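Local coordinates for protein endo-1,4-beta-xylanase (PDB 1H12) that hydrolyses internal beta-1,4 linkages of xylan as a cold-adapted endo-xylanase of glycoside hydrolase family 8, at residues R76-W82 with Y380-S384; A142-Y148 with S202-P206. The contacts are given in a common frame with arbitrary orientation. Residues are numbered along the deposited sequence.

Contact 1 of 2, residues R76-W82 with Y380-S384. With XYP (beta-D-xylopyranose), chain B.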
loop_
_atom_site.group_PDB
_atom_site.type_symbol
_atom_site.label_atom_id
_atom_site.label_comp_id
_atom_site.label_asym_id
_atom_site.label_seq_id
_atom_site.Cartn_x
_atom_site.Cartn_y
_atom_site.Cartn_z
ATOM N N ARG A 76 -2.938 -10.740 -7.697
ATOM C CA ARG A 76 -2.917 -10.507 -6.258
ATOM C C ARG A 76 -3.905 -9.419 -5.857
ATOM O O ARG A 76 -4.162 -8.448 -6.569
ATOM C CB ARG A 76 -1.496 -10.147 -5.830
ATOM C CG ARG A 76 -0.538 -11.299 -6.061
ATOM C CD ARG A 76 0.902 -11.043 -5.736
ATOM N NE ARG A 76 1.664 -12.218 -6.154
ATOM C CZ ARG A 76 2.709 -12.716 -5.539
ATOM N NH1 ARG A 76 3.279 -12.099 -4.493
ATOM N NH2 ARG A 76 3.233 -13.836 -6.035
ATOM N N THR A 77 -4.449 -9.539 -4.663
ATOM C CA THR A 77 -5.360 -8.553 -4.127
ATOM C C THR A 77 -4.683 -7.220 -3.847
ATOM O O THR A 77 -5.314 -6.169 -4.052
ATOM C CB THR A 77 -6.131 -9.038 -2.898
ATOM O OG1 THR A 77 -5.184 -9.531 -1.937
ATOM C CG2 THR A 77 -7.126 -10.088 -3.274
ATOM N N GLU A 78 -3.439 -7.216 -3.386
ATOM C CA GLU A 78 -2.739 -5.964 -3.176
ATOM C C GLU A 78 -2.684 -5.160 -4.470
ATOM O O GLU A 78 -3.125 -4.022 -4.541
ATOM C CB GLU A 78 -1.363 -6.212 -2.586
ATOM C CG GLU A 78 -1.440 -6.472 -1.085
ATOM C CD GLU A 78 -0.129 -6.957 -0.458
ATOM O OE1 GLU A 78 0.835 -7.246 -1.193
ATOM O OE2 GLU A 78 -0.068 -7.062 0.806
ATOM N N GLY A 79 -2.165 -5.778 -5.526
ATOM C CA GLY A 79 -2.035 -5.035 -6.775
ATOM C C GLY A 79 -3.358 -4.556 -7.329
ATOM O O GLY A 79 -3.456 -3.461 -7.874
ATOM N N GLN A 80 -4.388 -5.399 -7.215
ATOM C CA GLN A 80 -5.736 -5.069 -7.692
ATOM C C GLN A 80 -6.252 -3.819 -6.972
ATOM O O GLN A 80 -6.764 -2.880 -7.595
ATOM C CB GLN A 80 -6.649 -6.247 -7.495
ATOM C CG GLN A 80 -7.969 -6.171 -8.277
ATOM C CD GLN A 80 -7.754 -6.589 -9.770
ATOM O OE1 GLN A 80 -8.867 -6.558 -10.463
ATOM N NE2 GLN A 80 -6.679 -6.823 -10.179
ATOM N N SER A 81 -6.138 -3.833 -5.629
ATOM C CA SER A 81 -6.638 -2.758 -4.815
ATOM C C SER A 81 -5.845 -1.472 -4.985
ATOM O O SER A 81 -6.413 -0.366 -4.967
ATOM C CB SER A 81 -6.664 -3.214 -3.350
ATOM O OG SER A 81 -5.363 -3.272 -2.775
ATOM N N TRP A 82 -4.547 -1.584 -5.186
ATOM C CA TRP A 82 -3.692 -0.448 -5.473
ATOM C C TRP A 82 -4.071 0.161 -6.802
ATOM O O TRP A 82 -4.129 1.404 -6.946
ATOM C CB TRP A 82 -2.217 -0.831 -5.429
ATOM C CG TRP A 82 -1.718 -1.271 -4.099
ATOM C CD1 TRP A 82 -2.228 -0.948 -2.880
ATOM C CD2 TRP A 82 -0.608 -2.136 -3.843
ATOM N NE1 TRP A 82 -1.491 -1.558 -1.890
ATOM C CE2 TRP A 82 -0.503 -2.284 -2.442
ATOM C CE3 TRP A 82 0.287 -2.846 -4.647
ATOM C CZ2 TRP A 82 0.455 -3.081 -1.843
ATOM C CZ3 TRP A 82 1.232 -3.643 -4.061
ATOM C CH2 TRP A 82 1.322 -3.738 -2.670
ATOM N N TYR A 380 5.714 -5.580 -11.684
ATOM C CA TYR A 380 4.490 -5.573 -10.863
ATOM C C TYR A 380 4.671 -4.811 -9.598
ATOM O O TYR A 380 3.935 -3.901 -9.282
ATOM C CB TYR A 380 4.015 -7.007 -10.592
ATOM C CG TYR A 380 3.039 -7.058 -9.417
ATOM C CD1 TYR A 380 1.729 -6.706 -9.550
ATOM C CD2 TYR A 380 3.477 -7.487 -8.177
ATOM C CE1 TYR A 380 0.863 -6.727 -8.469
ATOM C CE2 TYR A 380 2.610 -7.516 -7.072
ATOM C CZ TYR A 380 1.297 -7.108 -7.235
ATOM O OH TYR A 380 0.411 -7.117 -6.164
ATOM N N TYR A 381 5.635 -5.203 -8.791
ATOM C CA TYR A 381 5.676 -4.571 -7.485
ATOM C C TYR A 381 6.333 -3.198 -7.607
ATOM O O TYR A 381 5.793 -2.176 -7.042
ATOM C CB TYR A 381 6.278 -5.432 -6.434
ATOM C CG TYR A 381 6.234 -4.899 -5.004
ATOM C CD1 TYR A 381 5.096 -4.429 -4.432
ATOM C CD2 TYR A 381 7.362 -4.863 -4.192
ATOM C CE1 TYR A 381 5.081 -3.887 -3.171
ATOM C CE2 TYR A 381 7.341 -4.462 -2.940
ATOM C CZ TYR A 381 6.168 -3.912 -2.395
ATOM O OH TYR A 381 6.103 -3.358 -1.127
ATOM N N ASN A 382 7.416 -3.108 -8.402
ATOM C CA ASN A 382 8.041 -1.809 -8.650
ATOM C C ASN A 382 7.097 -0.806 -9.275
ATOM O O ASN A 382 7.043 0.346 -8.857
ATOM C CB ASN A 382 9.293 -1.974 -9.492
ATOM C CG ASN A 382 10.440 -2.640 -8.710
ATOM O OD1 ASN A 382 11.078 -3.608 -9.253
ATOM N ND2 ASN A 382 10.732 -2.184 -7.583
ATOM N N GLY A 383 6.359 -1.225 -10.289
ATOM C CA GLY A 383 5.476 -0.364 -11.019
ATOM C C GLY A 383 4.228 0.018 -10.231
ATOM O O GLY A 383 3.744 1.144 -10.350
ATOM N N SER A 384 3.705 -0.899 -9.414
ATOM C CA SER A 384 2.547 -0.564 -8.613
ATOM C C SER A 384 2.896 0.528 -7.591
ATOM O O SER A 384 2.134 1.472 -7.380
ATOM C CB SER A 384 2.043 -1.790 -7.893
ATOM O OG SER A 384 1.459 -2.750 -8.747
HETATM O O1 XYP B . 14.589 -4.207 -12.479
HETATM C C1 XYP B . 15.008 -4.858 -11.265
HETATM C C2 XYP B . 14.157 -4.432 -10.183
HETATM C C3 XYP B . 14.461 -5.060 -8.873
HETATM C C4 XYP B . 14.811 -6.544 -9.064
HETATM C C5 XYP B . 15.762 -6.758 -10.228
HETATM O O2 XYP B . 14.082 -3.015 -10.012
HETATM O O3 XYP B . 13.406 -4.841 -7.938
HETATM O O4 XYP B . 15.273 -7.153 -7.888
HETATM O O5 XYP B . 15.209 -6.144 -11.397
HETATM O O HOH W 1 1.651 -7.543 -3.836
HETATM O O HOH W 2 -1.227 -1.815 -8.716
#
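Family 8 glycoside hydrolases fold as an (α/α)6 barrel, and here the N-terminal turns of helix 77-89 run alongside helix 379-392. The two short segments point in nearly the same direction, 25° apart, with their axes 10.8 Å from each other, and the gap between them is filled chiefly by Tyr380, Trp82 and Ser384. Tyr380 reaches across with its ring edge against Gly79 CA. A side chain at position 79 would collide with the ring, since an ideal CB would lie 2.4 Å from Tyr380 CE1. The hydroxyl ends beside the start of the helix, Tyr380 OH being 3.0 Å from Gly79 N and 3.6 Å from Arg76 CB, and a water joins it to Glu78 OE1. Trp82 closes the next turn: its CH2 meets Tyr381 CE1 at 3.8 Å, and its CE3 rests 3.8 Å from Ser384 CB. Asn382, on a side of its helix turned from 76-82, belongs to the pocket holding xylose. Ser384 OG donates to Tyr380 O one turn earlier (2.8 Å) and also accepts a hydrogen bond from a water (2.8 Å), which donates its other proton to Gly79 O at 2.9 Å.

Contact 2 of 2, residues A142-Y148 with S202-P206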
loop_
_atom_site.group_PDB
_atom_site.type_symbol
_atom_site.label_atom_id
_atom_site.label_comp_id
_atom_site.label_asym_id
_atom_site.label_seq_id
_atom_site.Cartn_x
_atom_site.Cartn_y
_atom_site.Cartn_z
ATOM N N ALA A 142 -4.727 -11.321 1.924
ATOM C CA ALA A 142 -3.614 -10.413 2.228
ATOM C C ALA A 142 -4.324 -9.134 2.711
ATOM O O ALA A 142 -4.729 -8.331 1.872
ATOM C CB ALA A 142 -2.742 -10.139 1.046
ATOM N N PRO A 143 -4.546 -8.996 4.029
ATOM C CA PRO A 143 -5.546 -8.011 4.497
ATOM C C PRO A 143 -5.389 -6.569 4.128
ATOM O O PRO A 143 -6.378 -5.843 4.174
ATOM C CB PRO A 143 -5.553 -8.240 5.989
ATOM C CG PRO A 143 -5.309 -9.740 6.124
ATOM C CD PRO A 143 -4.252 -9.999 5.074
ATOM N N ASP A 144 -4.184 -6.076 3.783
ATOM C CA ASP A 144 -4.125 -4.735 3.253
ATOM C C ASP A 144 -4.797 -4.564 1.906
ATOM O O ASP A 144 -5.151 -3.444 1.550
ATOM C CB ASP A 144 -2.720 -4.156 3.273
ATOM C CG ASP A 144 -1.709 -4.827 2.361
ATOM O OD1 ASP A 144 -1.893 -6.061 2.094
ATOM O OD2 ASP A 144 -0.745 -4.159 1.947
ATOM N N GLY A 145 -5.009 -5.647 1.160
ATOM C CA GLY A 145 -5.833 -5.582 -0.041
ATOM C C GLY A 145 -7.258 -5.142 0.305
ATOM O O GLY A 145 -7.751 -4.180 -0.267
ATOM N N GLU A 146 -7.901 -5.816 1.254
ATOM C CA GLU A 146 -9.226 -5.410 1.682
ATOM C C GLU A 146 -9.214 -3.971 2.203
ATOM O O GLU A 146 -10.163 -3.222 1.931
ATOM C CB GLU A 146 -9.765 -6.353 2.776
ATOM C CG GLU A 146 -10.209 -7.721 2.295
ATOM C CD GLU A 146 -9.158 -8.811 2.108
ATOM O OE1 GLU A 146 -7.942 -8.468 2.022
ATOM O OE2 GLU A 146 -9.563 -9.982 2.063
ATOM N N GLU A 147 -8.176 -3.570 2.942
ATOM C CA GLU A 147 -8.096 -2.195 3.390
ATOM C C GLU A 147 -8.143 -1.204 2.233
ATOM O O GLU A 147 -8.885 -0.212 2.266
ATOM C CB GLU A 147 -6.837 -1.956 4.238
ATOM C CG GLU A 147 -6.804 -2.741 5.525
ATOM C CD GLU A 147 -5.633 -2.421 6.399
ATOM O OE1 GLU A 147 -4.477 -2.456 5.812
ATOM O OE2 GLU A 147 -5.766 -2.128 7.582
ATOM N N TYR A 148 -7.299 -1.431 1.219
ATOM C CA TYR A 148 -7.285 -0.560 0.052
ATOM C C TYR A 148 -8.579 -0.664 -0.742
ATOM O O TYR A 148 -9.040 0.339 -1.291
ATOM C CB TYR A 148 -6.065 -0.802 -0.828
ATOM C CG TYR A 148 -4.828 -0.021 -0.462
ATOM C CD1 TYR A 148 -4.611 1.228 -1.011
ATOM C CD2 TYR A 148 -3.879 -0.526 0.411
ATOM C CE1 TYR A 148 -3.459 1.918 -0.771
ATOM C CE2 TYR A 148 -2.725 0.196 0.701
ATOM C CZ TYR A 148 -2.520 1.423 0.085
ATOM O OH TYR A 148 -1.367 2.147 0.297
ATOM N N SER A 202 3.429 -3.060 7.504
ATOM C CA SER A 202 3.052 -2.434 6.224
ATOM C C SER A 202 1.550 -2.330 5.997
ATOM O O SER A 202 1.121 -1.588 5.131
ATOM C CB SER A 202 3.668 -3.193 5.039
ATOM O OG SER A 202 2.956 -4.365 4.730
ATOM N N TYR A 203 0.757 -3.074 6.761
ATOM C CA TYR A 203 -0.677 -3.021 6.636
ATOM C C TYR A 203 -1.304 -1.851 7.386
ATOM O O TYR A 203 -2.494 -1.576 7.266
ATOM C CB TYR A 203 -1.323 -4.299 7.131
ATOM C CG TYR A 203 -0.993 -5.577 6.391
ATOM C CD1 TYR A 203 -0.111 -5.621 5.294
ATOM C CD2 TYR A 203 -1.584 -6.771 6.774
ATOM C CE1 TYR A 203 0.139 -6.808 4.643
ATOM C CE2 TYR A 203 -1.320 -7.959 6.132
ATOM C CZ TYR A 203 -0.467 -7.984 5.047
ATOM O OH TYR A 203 -0.247 -9.175 4.374
ATOM N N HIS A 204 -0.508 -1.166 8.221
ATOM C CA HIS A 204 -0.992 -0.067 9.084
ATOM C C HIS A 204 -0.964 1.251 8.329
ATOM O O HIS A 204 0.103 1.817 8.074
ATOM C CB HIS A 204 -0.124 -0.002 10.314
ATOM C CG HIS A 204 -0.425 -1.096 11.273
ATOM N ND1 HIS A 204 -1.224 -0.862 12.355
ATOM C CD2 HIS A 204 -0.133 -2.420 11.252
ATOM C CE1 HIS A 204 -1.384 -2.016 12.977
ATOM N NE2 HIS A 204 -0.735 -2.993 12.332
ATOM N N ILE A 205 -2.174 1.766 8.026
ATOM C CA ILE A 205 -2.308 3.053 7.340
ATOM C C ILE A 205 -3.264 3.858 8.185
ATOM O O ILE A 205 -4.480 3.876 7.933
ATOM C CB ILE A 205 -2.747 2.901 5.898
ATOM C CG1 ILE A 205 -1.904 1.823 5.200
ATOM C CG2 ILE A 205 -2.659 4.242 5.203
ATOM C CD1 ILE A 205 -2.372 1.429 3.915
ATOM N N PRO A 206 -2.783 4.544 9.226
ATOM C CA PRO A 206 -3.708 5.075 10.227
ATOM C C PRO A 206 -4.744 6.048 9.652
ATOM O O PRO A 206 -5.910 5.988 10.015
ATOM C CB PRO A 206 -2.795 5.705 11.273
ATOM C CG PRO A 206 -1.543 4.873 11.182
ATOM C CD PRO A 206 -1.376 4.583 9.696
HETATM O O HOH W 3 0.321 -1.744 2.539
#
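Ala142 leads into helix 143-160, its carbonyl O accepting a hydrogen bond from Gly145 N at 2.8 Å in the opening turn, while its CA lies 4.2 Å from Tyr203 OH. Pro143 follows with its ring laid against the same aromatic, Pro143 CD to Tyr203 CE2 measuring 3.7 Å. The Tyr203 ring thus lies over the beginning of the helix, with Asp144 N above one of its faces, and it buries more surface than any other residue here. Asp144 also turns its carboxylate to this ring, OD1 standing 3.3 Å from Tyr203 CE1. Its other oxygen, OD2, accepts a hydrogen bond from a water (2.7 Å) that donates equally closely to Ser202 O, and it forms a salt bridge with Arg284 of helix 283-296. In terms of the (α/α)6 barrel, a barrel helix is met at its N-terminus by the long connection between strand 188-189 and helix 206-215, and the interface is wholly buried. One turn on, Glu147 extends to the backbone of that connection: Glu147 OE1 is 2.6 Å from Tyr203 O, so short for two oxygens that the acid is probably protonated, whereas OE2 is hydrogen-bonded to Tyr209 OH. Tyr148 supplies the apolar end of the contact. Its CE2 packs 3.5 Å from the CD1 of Ile205, the N-cap residue of helix 206-215, and its ring makes edge-to-face contacts with Trp82 and Phe208.

The two contacts, with centres 12 Å apart, meet where helices 77-89 and 143-160 pack together; along the chain, contact 2 is nested inside the span closed by contact 1. Acidic side chains approach most closely: Glu78 OE2 and Asp144 OD1 are 2.4 Å apart, consistent with at least one carboxyl group being protonated, and Arg284 forms salt bridges with both residues. Beside them, Trp82 NE1 lies 3.4 Å from Tyr148 CE2, and Ser81 OG 3.2 Å from Tyr148 CB. The bound xylose touches contact 1 at Asn382, its pocket completed by Gln327, Gly341, Glu342 and Tyr378. The acidic cluster is well removed from this sugar, Glu78 OE1 being 14.5 Å from XYP O3.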